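Ribosomal-protein-alanine acetyltransferase (Clostridium acetobutylicum, PDB 3DNS) probably transfers an acetyl group to the N-terminal alanine of a ribosomal protein and is represented here by its N-terminal domain. Local coordinates at residues F124-D127 and Y128-N132. Numbering follows the deposited sequence.
Sequences FGMD and YKNYN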
ATOM      1  N   PHE A 124     -10.746   3.131  18.879  1.00 22.78           N
ATOM      2  CA  PHE A 124     -11.535   1.921  19.179  1.00 22.21           C
ATOM      3  C   PHE A 124     -11.003   1.169  20.386  1.00 22.20           C
ATOM      4  O   PHE A 124      -9.825   1.156  20.602  1.00 22.80           O
ATOM      5  CB  PHE A 124     -11.511   0.997  17.983  1.00 22.27           C
ATOM      6  CG  PHE A 124     -12.270   1.502  16.845  1.00 21.37           C
ATOM      7  CD1 PHE A 124     -13.635   1.364  16.812  1.00 22.86           C
ATOM      8  CD2 PHE A 124     -11.642   2.052  15.767  1.00 22.84           C
ATOM      9  CE1 PHE A 124     -14.361   1.848  15.739  1.00 23.65           C
ATOM     10  CE2 PHE A 124     -12.387   2.530  14.681  1.00 23.55           C
ATOM     11  CZ  PHE A 124     -13.733   2.428  14.681  1.00 21.43           C
ATOM     12  N   GLY A 125     -11.848   0.487  21.150  1.00 23.01           N
ATOM     13  CA  GLY A 125     -11.325  -0.286  22.268  1.00 23.57           C
ATOM     14  C   GLY A 125     -11.990  -1.640  22.398  1.00 24.98           C
ATOM     15  O   GLY A 125     -13.136  -1.821  21.960  1.00 25.43           O
HETATM   16  N   MSE A 126     -11.241  -2.599  22.962  1.00 25.28           N
HETATM   17  CA  MSE A 126     -11.763  -3.919  23.278  1.00 26.55           C
HETATM   18  C   MSE A 126     -11.015  -4.473  24.473  1.00 24.81           C
HETATM   19  O   MSE A 126      -9.799  -4.408  24.540  1.00 23.57           O
HETATM   20  CB  MSE A 126     -11.609  -4.872  22.077  1.00 25.84           C
HETATM   21  CG  MSE A 126     -11.997  -6.284  22.373  1.00 27.27           C
HETATM   22 SE   MSE A 126     -12.012  -7.459  20.800  0.70 30.92          SE
HETATM   23  CE  MSE A 126     -13.472  -6.668  19.770  1.00 29.91           C
ATOM     24  N   ASP A 127     -11.754  -5.025  25.409  1.00 25.51           N
ATOM     25  CA  ASP A 127     -11.135  -5.746  26.533  1.00 26.88           C
ATOM     26  C   ASP A 127     -11.241  -7.273  26.398  1.00 26.87           C
ATOM     27  O   ASP A 127     -11.969  -7.776  25.524  1.00 25.96           O
ATOM     28  CB  ASP A 127     -11.587  -5.192  27.892  1.00 26.17           C
ATOM     29  CG  ASP A 127     -12.997  -5.469  28.205  1.00 28.77           C
ATOM     30  OD1 ASP A 127     -13.644  -6.341  27.592  1.00 30.73           O
ATOM     31  OD2 ASP A 127     -13.488  -4.784  29.104  1.00 35.10           O
ATOM     32  N   TYR A 128     -10.475  -7.996  27.226  1.00 28.44           N
ATOM     33  CA  TYR A 128     -10.451  -9.467  27.192  1.00 29.40           C
ATOM     34  C   TYR A 128     -11.861 -10.055  27.372  1.00 29.85           C
ATOM     35  O   TYR A 128     -12.271 -10.952  26.622  1.00 30.89           O
ATOM     36  CB  TYR A 128      -9.492 -10.022  28.271  1.00 29.69           C
ATOM     37  CG  TYR A 128      -9.220 -11.509  28.224  1.00 29.30           C
ATOM     38  CD1 TYR A 128      -8.061 -12.005  27.620  1.00 29.47           C
ATOM     39  CD2 TYR A 128     -10.102 -12.420  28.816  1.00 31.33           C
ATOM     40  CE1 TYR A 128      -7.791 -13.353  27.584  1.00 30.94           C
ATOM     41  CE2 TYR A 128      -9.853 -13.801  28.798  1.00 32.18           C
ATOM     42  CZ  TYR A 128      -8.691 -14.268  28.177  1.00 32.98           C
ATOM     43  OH  TYR A 128      -8.433 -15.626  28.145  1.00 32.30           O
ATOM     44  N   LYS A 129     -12.594  -9.566  28.358  1.00 31.14           N
ATOM     45  CA  LYS A 129     -13.963 -10.028  28.592  1.00 32.08           C
ATOM     46  C   LYS A 129     -14.770  -9.992  27.290  1.00 32.92           C
ATOM     47  O   LYS A 129     -15.456 -10.959  26.923  1.00 32.92           O
ATOM     48  CB  LYS A 129     -14.633  -9.096  29.558  1.00 32.40           C
ATOM     49  CG  LYS A 129     -14.212  -9.272  30.973  1.00 34.12           C
ATOM     50  CD  LYS A 129     -15.257  -8.705  31.952  1.00 33.82           C
ATOM     51  CE  LYS A 129     -14.948  -7.270  32.415  1.00 35.49           C
ATOM     52  NZ  LYS A 129     -15.508  -7.037  33.800  1.00 34.42           N
ATOM     53  N   ASN A 130     -14.708  -8.833  26.631  1.00 33.02           N
ATOM     54  CA  ASN A 130     -15.347  -8.596  25.317  1.00 33.47           C
ATOM     55  C   ASN A 130     -14.866  -9.626  24.278  1.00 33.43           C
ATOM     56  O   ASN A 130     -15.668 -10.365  23.711  1.00 33.03           O
ATOM     57  CB  ASN A 130     -15.048  -7.153  24.834  1.00 33.08           C
ATOM     58  CG  ASN A 130     -15.767  -6.783  23.539  1.00 34.07           C
ATOM     59  OD1 ASN A 130     -16.126  -7.657  22.715  1.00 36.35           O
ATOM     60  ND2 ASN A 130     -15.944  -5.475  23.327  1.00 28.08           N
ATOM     61  N   TYR A 131     -13.556  -9.694  24.095  1.00 33.67           N
ATOM     62  CA  TYR A 131     -12.941 -10.630  23.179  1.00 34.54           C
ATOM     63  C   TYR A 131     -13.323 -12.083  23.411  1.00 35.49           C
ATOM     64  O   TYR A 131     -13.610 -12.797  22.457  1.00 36.31           O
ATOM     65  CB  TYR A 131     -11.421 -10.521  23.250  1.00 32.48           C
ATOM     66  CG  TYR A 131     -10.730 -11.391  22.244  1.00 31.45           C
ATOM     67  CD1 TYR A 131     -10.030 -12.523  22.633  1.00 30.43           C
ATOM     68  CD2 TYR A 131     -10.763 -11.078  20.872  1.00 31.27           C
ATOM     69  CE1 TYR A 131      -9.378 -13.333  21.666  1.00 32.72           C
ATOM     70  CE2 TYR A 131     -10.112 -11.864  19.921  1.00 30.83           C
ATOM     71  CZ  TYR A 131      -9.427 -12.998  20.308  1.00 29.69           C
ATOM     72  OH  TYR A 131      -8.816 -13.817  19.353  1.00 27.23           O
ATOM     73  N   ASN A 132     -13.250 -12.529  24.656  1.00 37.51           N
ATOM     74  CA  ASN A 132     -13.407 -13.943  24.996  1.00 39.30           C
ATOM     75  C   ASN A 132     -14.856 -14.429  25.152  1.00 41.36           C
ATOM     76  O   ASN A 132     -15.096 -15.643  25.282  1.00 41.14           O
ATOM     77  CB  ASN A 132     -12.631 -14.243  26.292  1.00 39.21           C
ATOM     78  CG  ASN A 132     -12.145 -15.692  26.376  1.00 39.16           C
ATOM     79  OD1 ASN A 132     -11.910 -16.217  27.467  1.00 37.93           O
ATOM     80  ND2 ASN A 132     -11.964 -16.325  25.234  1.00 37.86           N
TER
HETATM   81  O   HOH W   1     -14.621  -4.080  25.020  1.00 37.78           O
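Asp127 closes the strand and caps the short helix that follows: its OD1 accepts from the backbone N of Asn130 at 2.9 Å, met nearly end-on to the carboxylate C-O bond. The side chain can fold over this first turn because CG sits between the backbone N and the carbonyl carbon (chi1 69°). Asp127 O serves the next amide, taking a nearly straight bond from Tyr131 N, also 2.9 Å. The Asn130 amide stands almost perpendicular to the carboxylate, the planes 84° apart, and reaches back along the strand. There Asn130 ND2 donates to a water 2.6 Å away that also accepts from Asp127 N; the same ND2 bonds to Gly101 O. The chain of Met126, a selenomethionine, crosses Asn130 at about a right angle, Met126 CG lying 4.0 Å from Asn130 CG. A bend at chi3 (-66°) turns the methyl toward the Asn130 side, while Met126 SE lies at the edge of the Tyr131 ring, 3.8 Å from Tyr131 CD2, a Met-aromatic contact. Tyr131 also stacks on Phe76 and bonds through OH to Glu73, both on helix 61-78. The whole is an Asp N-cap at a strand-to-helix junction, where the last helix of this N-terminal piece, whose mixed sheet and helices are consistent with the GNAT fold, turns off the sheet to pack beside helix 61-78.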